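Local coordinates for translation initiation factor eIF2b-like protein,Translation initiation factor eIF2b-like protein (Chaetomium thermophilum, PDB 4ZEM) that forms the beta subunit of eIF2B, the heterodecameric complex thought to promote guanine nucleotide exchange on eIF2 during translation initiation, at residues Leu196-Pro200 with Asp284-Ala290. Residue numbers count along the deposited sequence, not the author numbering.
Sequences LAYQP and DSGACIA
In this Rossmann-like fold the carboxyl end of parallel strand 194-198 packs, chiefly through Tyr198, against the amino end of helix 287-296, which is reached by a turn from antiparallel strand 281-284. Strand 194-198 is an interior strand of its sheet, bonded through its backbone to strands 218-222 and 267-271. The chain leaves it at Gln199, whose phi/psi of 40/63 places it in the left-handed helical region; Pro200 then leads toward helix 202-214. The other partner is a type II turn, Asp284 to Ala287, closed by Ala287 N to Asp284 O at 3.3 Å, with Gly286 as N-cap of the helix. The CA atoms of Tyr198 and Ala287 lie 6.7 Å apart, those of Gln199 and Asp284 7.4 Å.

Tyr198, with chi1 t and chi2 92°, lays its ring against the first turn of the helix. Ala287 CA sits over one ring face in a CH-pi contact, 4.0 Å from the centroid; Ala287 CB is 3.8 Å from Tyr198 CE2, and Ala290 CB 4.2 Å from Tyr198 CD1. Phe270 touches both alanines from strand 267-271. Gly286 has phi/psi of 92/-11, suited to glycine, and a CB there would also collide with the tyrosine hydroxyl.

Asp284 CB lies at the ring edge, 4.3 Å from Tyr198 CE2, while its carboxylate is held in a salt bridge to Lys273. Gln199 O lies 3.5 Å from Asp284 OD2, two acceptors that do not bond. The one hydrogen bond between the segments also lies at the ring edge, where Tyr198 OH donates to Ser285 O at 2.6 Å.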
# COMPACT_ATOMS: atom_id res chain seq x y z
N LEU A 196 -20.58 10.37 2.02
CA LEU A 196 -19.98 10.69 3.30
C LEU A 196 -18.53 10.21 3.28
O LEU A 196 -18.26 9.01 3.16
CB LEU A 196 -20.80 10.07 4.44
CG LEU A 196 -20.44 10.22 5.93
CD1 LEU A 196 -19.30 9.33 6.37
CD2 LEU A 196 -20.19 11.67 6.31
N ALA A 197 -17.60 11.15 3.38
CA ALA A 197 -16.18 10.81 3.40
C ALA A 197 -15.63 11.03 4.79
O ALA A 197 -15.54 12.17 5.26
CB ALA A 197 -15.41 11.65 2.39
N TYR A 198 -15.23 9.95 5.45
CA TYR A 198 -14.79 10.07 6.83
C TYR A 198 -13.28 10.23 6.83
O TYR A 198 -12.56 9.35 6.36
CB TYR A 198 -15.21 8.85 7.65
CG TYR A 198 -14.73 8.90 9.07
CD1 TYR A 198 -15.53 9.45 10.07
CD2 TYR A 198 -13.47 8.42 9.44
CE1 TYR A 198 -15.11 9.53 11.38
CE2 TYR A 198 -13.04 8.49 10.75
CZ TYR A 198 -13.86 9.05 11.72
OH TYR A 198 -13.46 9.12 13.03
N GLN A 199 -12.82 11.37 7.35
CA GLN A 199 -11.39 11.73 7.38
C GLN A 199 -10.63 11.35 6.11
O GLN A 199 -9.72 10.54 6.16
CB GLN A 199 -10.70 11.09 8.58
CG GLN A 199 -11.26 11.49 9.92
CD GLN A 199 -10.21 11.43 11.01
OE1 GLN A 199 -9.02 11.29 10.73
NE2 GLN A 199 -10.64 11.55 12.26
N PRO A 200 -11.02 11.94 4.96
CA PRO A 200 -10.42 11.55 3.68
C PRO A 200 -8.90 11.71 3.61
O PRO A 200 -8.35 12.75 3.97
CB PRO A 200 -11.12 12.48 2.67
CG PRO A 200 -11.62 13.62 3.47
CD PRO A 200 -11.99 13.03 4.80
N ASP A 284 -8.57 4.96 10.12
CA ASP A 284 -8.49 6.06 11.07
C ASP A 284 -9.40 5.78 12.27
O ASP A 284 -10.39 5.08 12.14
CB ASP A 284 -8.89 7.38 10.40
CG ASP A 284 -7.75 7.99 9.59
OD1 ASP A 284 -6.58 7.82 9.99
OD2 ASP A 284 -8.04 8.65 8.57
N SER A 285 -9.04 6.31 13.43
CA SER A 285 -9.86 6.12 14.62
C SER A 285 -11.24 6.78 14.43
O SER A 285 -11.35 7.88 13.89
CB SER A 285 -9.17 6.68 15.86
OG SER A 285 -8.53 7.91 15.59
N GLY A 286 -12.27 6.07 14.88
CA GLY A 286 -13.64 6.54 14.78
C GLY A 286 -14.35 6.10 13.51
O GLY A 286 -15.56 6.25 13.39
N ALA A 287 -13.59 5.54 12.57
CA ALA A 287 -14.16 5.07 11.32
C ALA A 287 -15.10 3.88 11.53
O ALA A 287 -16.12 3.76 10.85
CB ALA A 287 -13.06 4.69 10.34
N CYS A 288 -14.76 3.02 12.48
CA CYS A 288 -15.58 1.85 12.77
C CYS A 288 -16.99 2.23 13.23
O CYS A 288 -17.96 1.57 12.88
CB CYS A 288 -14.89 0.98 13.83
SG CYS A 288 -15.72 -0.59 14.12
N ILE A 289 -17.08 3.30 14.01
CA ILE A 289 -18.37 3.80 14.45
C ILE A 289 -19.20 4.27 13.26
O ILE A 289 -20.40 4.01 13.18
CB ILE A 289 -18.21 4.95 15.47
CG1 ILE A 289 -17.30 4.51 16.62
CG2 ILE A 289 -19.56 5.40 16.01
CD1 ILE A 289 -17.09 5.56 17.68
N ALA A 290 -18.56 4.97 12.33
CA ALA A 290 -19.24 5.44 11.13
C ALA A 290 -19.66 4.26 10.26
O ALA A 290 -20.73 4.27 9.65
CB ALA A 290 -18.34 6.39 10.35